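Local coordinates for protein putative cell surface hydrolase (Lactobacillus plantarum, PDB 3LP5) that is of unknown function but, as a putative cell surface hydrolase of the alpha/beta hydrolase clan, probably cleaves a substrate not yet identified, at residues R3-S14 / N59-N70; K33-T41 / K49-N57. All coordinates share one frame; numbering follows the deposited sequence.

Interaction 1 of 2, residues R3-S14 / N59-N70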
loop_
_atom_site.group_PDB
_atom_site.type_symbol
_atom_site.label_atom_id
_atom_site.label_comp_id
_atom_site.label_asym_id
_atom_site.label_seq_id
_atom_site.Cartn_x
_atom_site.Cartn_y
_atom_site.Cartn_z
ATOM N N ARG A 3 -15.387 16.169 1.259
ATOM C CA ARG A 3 -14.448 16.824 0.354
ATOM C C ARG A 3 -13.025 16.329 0.516
ATOM O O ARG A 3 -12.328 16.213 -0.479
ATOM C CB ARG A 3 -14.530 18.350 0.452
ATOM C CG ARG A 3 -15.661 18.893 -0.415
ATOM C CD ARG A 3 -15.270 19.293 -1.887
ATOM N NE ARG A 3 -16.401 20.009 -2.495
ATOM C CZ ARG A 3 -16.785 21.257 -2.175
ATOM N NH1 ARG A 3 -16.127 21.978 -1.264
ATOM N NH2 ARG A 3 -17.837 21.802 -2.774
ATOM N N MET A 4 -12.592 16.064 1.750
ATOM C CA MET A 4 -11.254 15.482 1.977
ATOM C C MET A 4 -11.296 13.984 1.696
ATOM O O MET A 4 -12.212 13.282 2.209
ATOM C CB MET A 4 -10.717 15.735 3.408
ATOM C CG MET A 4 -9.272 15.249 3.655
ATOM S SD MET A 4 -8.706 15.171 5.406
ATOM C CE MET A 4 -10.098 14.343 6.095
ATOM N N ALA A 5 -10.374 13.516 0.837
ATOM C CA ALA A 5 -10.063 12.088 0.731
ATOM C C ALA A 5 -8.554 11.872 0.735
ATOM O O ALA A 5 -7.894 12.058 -0.267
ATOM C CB ALA A 5 -10.721 11.439 -0.511
ATOM N N PRO A 6 -8.002 11.461 1.872
ATOM C CA PRO A 6 -6.558 11.426 2.033
ATOM C C PRO A 6 -5.997 10.206 1.289
ATOM O O PRO A 6 -6.757 9.308 0.977
ATOM C CB PRO A 6 -6.382 11.314 3.527
ATOM C CG PRO A 6 -7.641 10.589 4.009
ATOM C CD PRO A 6 -8.735 10.993 3.060
ATOM N N VAL A 7 -4.729 10.257 0.885
ATOM C CA VAL A 7 -4.069 9.069 0.388
ATOM C C VAL A 7 -3.200 8.548 1.576
ATOM O O VAL A 7 -2.196 9.200 1.958
ATOM C CB VAL A 7 -3.157 9.392 -0.769
ATOM C CG1 VAL A 7 -2.527 8.102 -1.337
ATOM C CG2 VAL A 7 -3.905 10.139 -1.823
ATOM N N ILE A 8 -3.582 7.422 2.174
ATOM C CA ILE A 8 -2.869 6.882 3.357
ATOM C C ILE A 8 -1.804 5.840 2.970
ATOM O O ILE A 8 -2.120 4.899 2.291
ATOM C CB ILE A 8 -3.875 6.323 4.396
ATOM C CG1 ILE A 8 -4.930 7.415 4.689
ATOM C CG2 ILE A 8 -3.134 5.908 5.687
ATOM C CD1 ILE A 8 -6.208 6.994 5.540
ATOM N N MET A 9 -0.530 6.087 3.316
ATOM C CA MET A 9 0.592 5.299 2.789
ATOM C C MET A 9 1.299 4.604 3.936
ATOM O O MET A 9 1.603 5.229 4.975
ATOM C CB MET A 9 1.601 6.185 2.034
ATOM C CG MET A 9 0.931 7.196 0.935
ATOM S SD MET A 9 2.148 8.411 0.265
ATOM C CE MET A 9 1.776 9.743 1.387
ATOM N N VAL A 10 1.583 3.317 3.755
ATOM C CA VAL A 10 2.158 2.478 4.813
ATOM C C VAL A 10 3.337 1.759 4.227
ATOM O O VAL A 10 3.214 1.012 3.235
ATOM C CB VAL A 10 1.162 1.381 5.327
ATOM C CG1 VAL A 10 1.844 0.496 6.404
ATOM C CG2 VAL A 10 -0.101 2.044 5.932
ATOM N N PRO A 11 4.499 2.002 4.804
ATOM C CA PRO A 11 5.697 1.451 4.236
ATOM C C PRO A 11 6.009 0.073 4.863
ATOM O O PRO A 11 5.204 -0.446 5.606
ATOM C CB PRO A 11 6.749 2.516 4.598
ATOM C CG PRO A 11 6.336 2.927 6.043
ATOM C CD PRO A 11 4.766 2.905 5.944
ATOM N N GLY A 12 7.115 -0.541 4.482
ATOM C CA GLY A 12 7.513 -1.860 4.954
ATOM C C GLY A 12 8.671 -1.786 5.939
ATOM O O GLY A 12 8.785 -0.844 6.718
ATOM N N SER A 13 9.559 -2.766 5.890
ATOM C CA SER A 13 10.687 -2.801 6.811
ATOM C C SER A 13 11.814 -1.833 6.438
ATOM O O SER A 13 11.785 -1.206 5.369
ATOM C CB SER A 13 11.208 -4.226 6.879
ATOM O OG SER A 13 11.659 -4.623 5.603
ATOM N N SER A 14 12.809 -1.700 7.303
ATOM C CA SER A 14 13.807 -0.674 7.059
ATOM C C SER A 14 14.675 -0.839 5.792
ATOM O O SER A 14 15.113 0.171 5.235
ATOM C CB SER A 14 14.640 -0.320 8.305
ATOM O OG SER A 14 15.534 -1.347 8.619
ATOM N N ASN A 59 -7.774 18.910 -0.200
ATOM C CA ASN A 59 -8.766 17.880 -0.470
ATOM C C ASN A 59 -8.102 16.468 -0.571
ATOM O O ASN A 59 -8.781 15.465 -0.509
ATOM C CB ASN A 59 -9.438 18.140 -1.830
ATOM C CG ASN A 59 -10.247 19.448 -1.883
ATOM O OD1 ASN A 59 -10.687 20.015 -0.839
ATOM N ND2 ASN A 59 -10.486 19.928 -3.135
ATOM N N GLU A 60 -6.787 16.421 -0.755
ATOM C CA GLU A 60 -6.080 15.143 -0.980
ATOM C C GLU A 60 -4.731 15.080 -0.265
ATOM O O GLU A 60 -3.657 15.041 -0.906
ATOM C CB GLU A 60 -5.931 14.919 -2.472
ATOM C CG GLU A 60 -5.633 13.519 -2.822
ATOM C CD GLU A 60 -5.846 13.329 -4.302
ATOM O OE1 GLU A 60 -6.922 12.829 -4.688
ATOM O OE2 GLU A 60 -4.959 13.772 -5.077
ATOM N N PRO A 61 -4.769 15.104 1.093
ATOM C CA PRO A 61 -3.503 15.068 1.793
ATOM C C PRO A 61 -2.897 13.655 1.768
ATOM O O PRO A 61 -3.635 12.659 1.679
ATOM C CB PRO A 61 -3.881 15.466 3.230
ATOM C CG PRO A 61 -5.355 15.069 3.339
ATOM C CD PRO A 61 -5.913 15.339 1.996
ATOM N N PHE A 62 -1.562 13.612 1.816
ATOM C CA PHE A 62 -0.826 12.371 1.931
ATOM C C PHE A 62 -0.633 12.152 3.412
ATOM O O PHE A 62 -0.096 13.028 4.117
ATOM C CB PHE A 62 0.566 12.504 1.286
ATOM C CG PHE A 62 0.564 12.632 -0.242
ATOM C CD1 PHE A 62 -0.575 12.338 -1.006
ATOM C CD2 PHE A 62 1.739 13.000 -0.911
ATOM C CE1 PHE A 62 -0.568 12.416 -2.410
ATOM C CE2 PHE A 62 1.753 13.119 -2.327
ATOM C CZ PHE A 62 0.604 12.827 -3.065
ATOM N N ILE A 63 -1.044 11.010 3.908
ATOM C CA ILE A 63 -0.781 10.691 5.299
ATOM C C ILE A 63 0.100 9.410 5.368
ATOM O O ILE A 63 -0.324 8.356 4.878
ATOM C CB ILE A 63 -2.103 10.537 6.028
ATOM C CG1 ILE A 63 -2.963 11.813 5.854
ATOM C CG2 ILE A 63 -1.846 10.267 7.510
ATOM C CD1 ILE A 63 -4.414 11.639 6.515
ATOM N N VAL A 64 1.333 9.504 5.911
ATOM C CA VAL A 64 2.186 8.319 6.040
ATOM C C VAL A 64 1.914 7.771 7.414
ATOM O O VAL A 64 1.936 8.530 8.393
ATOM C CB VAL A 64 3.692 8.681 5.939
ATOM C CG1 VAL A 64 4.642 7.419 6.171
ATOM C CG2 VAL A 64 3.970 9.296 4.578
ATOM N N ILE A 65 1.664 6.478 7.505
ATOM C CA ILE A 65 1.541 5.812 8.797
ATOM C C ILE A 65 2.569 4.706 8.861
ATOM O O ILE A 65 2.464 3.746 8.083
ATOM C CB ILE A 65 0.113 5.207 9.030
ATOM C CG1 ILE A 65 -0.949 6.297 8.929
ATOM C CG2 ILE A 65 0.072 4.469 10.418
ATOM C CD1 ILE A 65 -2.346 5.784 9.024
ATOM N N GLY A 66 3.570 4.841 9.746
ATOM C CA GLY A 66 4.501 3.742 9.973
ATOM C C GLY A 66 4.637 3.407 11.434
ATOM O O GLY A 66 3.879 3.913 12.298
ATOM N N PHE A 67 5.561 2.517 11.718
ATOM C CA PHE A 67 5.614 1.888 13.055
ATOM C C PHE A 67 7.023 1.881 13.593
ATOM O O PHE A 67 7.942 1.547 12.834
ATOM C CB PHE A 67 5.078 0.449 12.940
ATOM C CG PHE A 67 3.820 0.346 12.125
ATOM C CD1 PHE A 67 2.605 0.771 12.648
ATOM C CD2 PHE A 67 3.877 -0.108 10.784
ATOM C CE1 PHE A 67 1.428 0.714 11.880
ATOM C CE2 PHE A 67 2.746 -0.160 10.020
ATOM C CZ PHE A 67 1.497 0.281 10.556
ATOM N N ALA A 68 7.187 2.153 14.902
ATOM C CA ALA A 68 8.484 2.011 15.571
ATOM C C ALA A 68 8.916 0.574 15.346
ATOM O O ALA A 68 10.082 0.331 14.981
ATOM C CB ALA A 68 8.407 2.301 17.099
ATOM N N ASN A 69 7.993 -0.382 15.516
ATOM C CA ASN A 69 8.353 -1.787 15.197
ATOM C C ASN A 69 7.880 -2.066 13.791
ATOM O O ASN A 69 6.677 -2.426 13.571
ATOM C CB ASN A 69 7.738 -2.825 16.166
ATOM C CG ASN A 69 7.893 -4.288 15.654
ATOM O OD1 ASN A 69 8.474 -4.540 14.572
ATOM N ND2 ASN A 69 7.338 -5.259 16.411
ATOM N N ASN A 70 8.797 -1.874 12.830
ATOM C CA ASN A 70 8.465 -2.104 11.405
ATOM C C ASN A 70 9.086 -3.370 10.837
ATOM O O ASN A 70 9.259 -3.482 9.620
ATOM C CB ASN A 70 8.848 -0.888 10.518
ATOM C CG ASN A 70 10.358 -0.589 10.567
ATOM O OD1 ASN A 70 11.068 -1.160 11.354
ATOM N ND2 ASN A 70 10.814 0.304 9.741
HETATM O O HOH W 1 9.374 1.529 7.906
HETATM O O HOH W 2 12.886 -3.140 9.639
#
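Asn59 starts the pairing: its carbonyl O takes the backbone N-H of Ala5 at 2.9 Å, before either chain has become a regular strand. Glu60 then runs its CG against Val7 CG2, while the Pro61 ring touches both Met4 and Pro6, with Met4 CG 3.7 Å from Pro61 CD and the Met4 and Pro61 side chains at about a right angle. Pro61 O receives Val7 N.

Phe62 is next, on the face with Val7 and Met9. Its ring lies alongside Val7, CD1 to CB 3.9 Å, and Met9 completes a Met-aromatic contact, SD 5.0 Å from the ring centroid and 27° off the normal. Met9 CG stands anti to its own carbonyl carbon (chi1 -49°), on the Phe62 face. An alanine in place of Phe62 is likely to cost Met9 its aromatic partner and open a gap beside Val7.

Ile63 N and O bond Val7 O and Met9 N, and Ile65 N bonds Met9 O at 2.8 Å. On the other face Ile63 CD1 meets Pro6 CB, and Ile65 CD1 presses tightly on Ile8 CG2 at 3.4 Å. Phe67 CE2 reaches Val10 CG1, and Asn70 ND2 donates a hydrogen bond to a water that also bonds Gly12 O.

Two parallel neighbours, packed between helices 17-30 and 74-92, form part of the central beta-sheet expected of an alpha/beta hydrolase.

Interaction 2 of 2, residues K33-T41 / K49-N57. With NA (sodium ion), chain C.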
loop_
_atom_site.group_PDB
_atom_site.type_symbol
_atom_site.label_atom_id
_atom_site.label_comp_id
_atom_site.label_asym_id
_atom_site.label_seq_id
_atom_site.Cartn_x
_atom_site.Cartn_y
_atom_site.Cartn_z
ATOM N N LYS A 33 -0.431 19.502 -8.298
ATOM C CA LYS A 33 -1.043 19.931 -7.052
ATOM C C LYS A 33 -0.031 19.839 -5.845
ATOM O O LYS A 33 0.780 18.894 -5.770
ATOM C CB LYS A 33 -2.177 18.919 -6.808
ATOM C CG LYS A 33 -3.469 19.399 -6.187
ATOM C CD LYS A 33 -4.572 19.543 -7.281
ATOM C CE LYS A 33 -4.457 20.902 -8.074
ATOM N NZ LYS A 33 -5.395 21.048 -9.266
ATOM N N LYS A 34 -0.077 20.781 -4.903
ATOM C CA LYS A 34 0.651 20.590 -3.646
ATOM C C LYS A 34 -0.191 19.638 -2.780
ATOM O O LYS A 34 -1.382 19.900 -2.565
ATOM C CB LYS A 34 0.913 21.937 -2.941
ATOM C CG LYS A 34 1.924 21.871 -1.810
ATOM C CD LYS A 34 1.773 23.035 -0.810
ATOM C CE LYS A 34 1.957 22.558 0.707
ATOM N NZ LYS A 34 0.864 21.665 1.373
ATOM N N HIS A 35 0.393 18.511 -2.336
ATOM C CA HIS A 35 -0.271 17.623 -1.388
ATOM C C HIS A 35 0.434 17.767 -0.042
ATOM O O HIS A 35 1.649 17.657 0.041
ATOM C CB HIS A 35 -0.211 16.165 -1.843
ATOM C CG HIS A 35 -0.880 15.904 -3.161
ATOM N ND1 HIS A 35 -2.198 15.500 -3.259
ATOM C CD2 HIS A 35 -0.407 15.960 -4.433
ATOM C CE1 HIS A 35 -2.513 15.346 -4.534
ATOM N NE2 HIS A 35 -1.445 15.606 -5.266
ATOM N N SER A 36 -0.321 18.067 1.015
ATOM C CA SER A 36 0.353 18.280 2.299
ATOM C C SER A 36 0.764 16.893 2.843
ATOM O O SER A 36 0.231 15.880 2.401
ATOM C CB SER A 36 -0.498 19.170 3.217
ATOM O OG SER A 36 -1.784 18.622 3.420
ATOM N N VAL A 37 1.791 16.814 3.672
ATOM C CA VAL A 37 2.269 15.522 4.173
ATOM C C VAL A 37 2.212 15.488 5.706
ATOM O O VAL A 37 2.901 16.237 6.342
ATOM C CB VAL A 37 3.698 15.240 3.735
ATOM C CG1 VAL A 37 4.230 13.931 4.374
ATOM C CG2 VAL A 37 3.815 15.191 2.213
ATOM N N LEU A 38 1.361 14.628 6.275
ATOM C CA LEU A 38 1.326 14.366 7.708
ATOM C C LEU A 38 1.912 12.969 7.986
ATOM O O LEU A 38 1.585 12.026 7.249
ATOM C CB LEU A 38 -0.130 14.341 8.134
ATOM C CG LEU A 38 -0.409 13.968 9.561
ATOM C CD1 LEU A 38 0.045 15.041 10.558
ATOM C CD2 LEU A 38 -1.903 13.637 9.721
ATOM N N LYS A 39 2.801 12.823 8.976
ATOM C CA LYS A 39 3.437 11.512 9.263
ATOM C C LYS A 39 3.124 11.096 10.659
ATOM O O LYS A 39 3.362 11.889 11.589
ATOM C CB LYS A 39 4.971 11.544 9.159
ATOM C CG LYS A 39 5.502 11.740 7.775
ATOM C CD LYS A 39 6.803 10.930 7.537
ATOM C CE LYS A 39 7.402 11.185 6.098
ATOM N NZ LYS A 39 7.891 12.602 5.907
ATOM N N LEU A 40 2.618 9.865 10.808
ATOM C CA LEU A 40 2.356 9.261 12.113
ATOM C C LEU A 40 3.305 8.094 12.251
ATOM O O LEU A 40 3.491 7.294 11.289
ATOM C CB LEU A 40 0.927 8.732 12.224
ATOM C CG LEU A 40 -0.248 9.648 12.526
ATOM C CD1 LEU A 40 -0.423 10.792 11.436
ATOM C CD2 LEU A 40 -1.579 8.779 12.689
ATOM N N THR A 41 3.914 7.997 13.433
ATOM C CA THR A 41 4.690 6.833 13.782
ATOM C C THR A 41 4.063 6.212 15.015
ATOM O O THR A 41 4.023 6.845 16.104
ATOM C CB THR A 41 6.140 7.214 14.126
ATOM O OG1 THR A 41 6.680 7.862 12.988
ATOM C CG2 THR A 41 7.000 5.935 14.327
ATOM N N LYS A 49 3.328 9.179 17.593
ATOM C CA LYS A 49 4.063 10.437 17.366
ATOM C C LYS A 49 3.676 11.059 16.027
ATOM O O LYS A 49 3.488 10.324 15.067
ATOM C CB LYS A 49 5.559 10.154 17.410
ATOM C CG LYS A 49 5.987 9.867 18.856
ATOM C CD LYS A 49 7.483 9.760 19.000
ATOM C CE LYS A 49 7.856 9.937 20.471
ATOM N NZ LYS A 49 9.053 10.881 20.564
ATOM N N TYR A 50 3.604 12.392 15.952
ATOM C CA TYR A 50 3.149 13.103 14.717
ATOM C C TYR A 50 4.170 14.067 14.188
ATOM O O TYR A 50 4.861 14.721 14.954
ATOM C CB TYR A 50 1.929 13.927 15.010
ATOM C CG TYR A 50 0.726 13.128 15.443
ATOM C CD1 TYR A 50 -0.252 12.809 14.556
ATOM C CD2 TYR A 50 0.567 12.742 16.746
ATOM C CE1 TYR A 50 -1.389 12.122 14.949
ATOM C CE2 TYR A 50 -0.581 12.030 17.156
ATOM C CZ TYR A 50 -1.542 11.736 16.235
ATOM O OH TYR A 50 -2.671 11.019 16.597
ATOM N N SER A 51 4.251 14.154 12.879
ATOM C CA SER A 51 5.152 15.037 12.188
ATOM C C SER A 51 4.324 15.656 11.035
ATOM O O SER A 51 3.437 14.974 10.479
ATOM C CB SER A 51 6.280 14.153 11.632
ATOM O OG SER A 51 7.452 14.911 11.481
ATOM N N GLY A 52 4.584 16.916 10.674
ATOM C CA GLY A 52 3.970 17.558 9.485
ATOM C C GLY A 52 2.548 17.985 9.793
ATOM O O GLY A 52 2.208 18.187 10.977
ATOM N N SER A 53 1.700 18.109 8.747
ATOM C CA SER A 53 0.287 18.492 8.974
ATOM C C SER A 53 -0.540 18.494 7.720
ATOM O O SER A 53 -0.015 18.466 6.659
ATOM C CB SER A 53 0.205 19.900 9.601
ATOM O OG SER A 53 0.741 20.812 8.657
ATOM N N ILE A 54 -1.858 18.529 7.870
ATOM C CA ILE A 54 -2.781 18.637 6.758
ATOM C C ILE A 54 -3.203 20.095 6.668
ATOM O O ILE A 54 -3.722 20.655 7.657
ATOM C CB ILE A 54 -4.052 17.747 7.028
ATOM C CG1 ILE A 54 -3.700 16.264 7.256
ATOM C CG2 ILE A 54 -5.103 17.903 5.925
ATOM C CD1 ILE A 54 -2.566 15.776 6.443
ATOM N N ALA A 55 -2.993 20.722 5.500
ATOM C CA ALA A 55 -3.517 22.049 5.213
ATOM C C ALA A 55 -5.037 22.016 5.330
ATOM O O ALA A 55 -5.642 21.021 4.910
ATOM C CB ALA A 55 -3.089 22.488 3.800
ATOM N N ALA A 56 -5.666 23.079 5.872
ATOM C CA ALA A 56 -7.139 23.048 6.103
ATOM C C ALA A 56 -7.998 23.060 4.834
ATOM O O ALA A 56 -9.174 22.670 4.868
ATOM C CB ALA A 56 -7.589 24.132 7.048
ATOM N N ASN A 57 -7.429 23.487 3.717
ATOM C CA ASN A 57 -8.146 23.394 2.430
ATOM C C ASN A 57 -7.653 22.285 1.479
ATOM O O ASN A 57 -8.071 22.243 0.328
ATOM C CB ASN A 57 -8.004 24.712 1.679
ATOM C CG ASN A 57 -6.544 25.096 1.489
ATOM O OD1 ASN A 57 -5.668 24.556 2.162
ATOM N ND2 ASN A 57 -6.286 26.038 0.600
HETATM NA NA NA C . 2.755 18.022 -5.794
HETATM O O HOH W 3 2.914 17.956 -3.439
HETATM O O HOH W 4 2.328 19.218 4.824
HETATM O O HOH W 5 5.821 10.580 12.904
#
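This is an antiparallel hairpin pairing at the margin of the sheet, where 49-52 belongs to its outermost strand and 37-41 to the next one in. Lys39 and Ser51 form a hydrogen-bonded pair: Lys39 N to Ser51 O is 2.7 Å and practically straight at 179°, and Ser51 N returns a bond to Lys39 O. Thr41 and Lys49 exchange two more, both 2.9 Å between N and O, and a water bonded to Thr41 OG1 also donates to Lys49 O.

Leu40 and Tyr50 lie side by side on the face covered by helix 74-92. As a non-hydrogen-bonded pair they point to the same face, and with CG anti to the carbonyl carbon in both (chi1 -80° and -63°) Leu40 CG comes within 3.6 Å of Tyr50 CE1.

Gly52 has positive phi, and a CB there would run into Val37 O. Past it the pairing slackens: Ser53 N reaches Val37 O at 3.3 Å from above the carbonyl plane. Leu38 and Ile54 cross at about a right angle, with Ile54 CD1 tight against Leu38 CB at 3.3 Å. Ser36 OG accepts Ala55 N at 3.2 Å and also bonds Asp58.

At the far end Lys33 O binds a sodium ion at 2.2 Å, with Gly28 and Thr31 contributing their carbonyl oxygens. The pairing is that of a beta hairpin forming the antiparallel edge of an otherwise parallel alpha/beta hydrolase sheet.

Strand 62-67 is the shared neighbour: interaction 1 pairs one of its edges with 7-10, and its other edge bonds to strand 37-42 of interaction 2, as in Val64 O to Leu40 N. One sheet thus runs from the parallel interior of interaction 1 to the antiparallel margin of interaction 2, their centres 10 Å apart. The inner contact is mostly buried, with the Met9 sulfur and the Phe62 ring beside valines on one face and isoleucines on the other; the outer one has lysines and serines on one face and keeps its apolar pairs on the other. Between them His35 stacks on Phe62 and bonds Glu60 O, while Ile54 packs on Pro61.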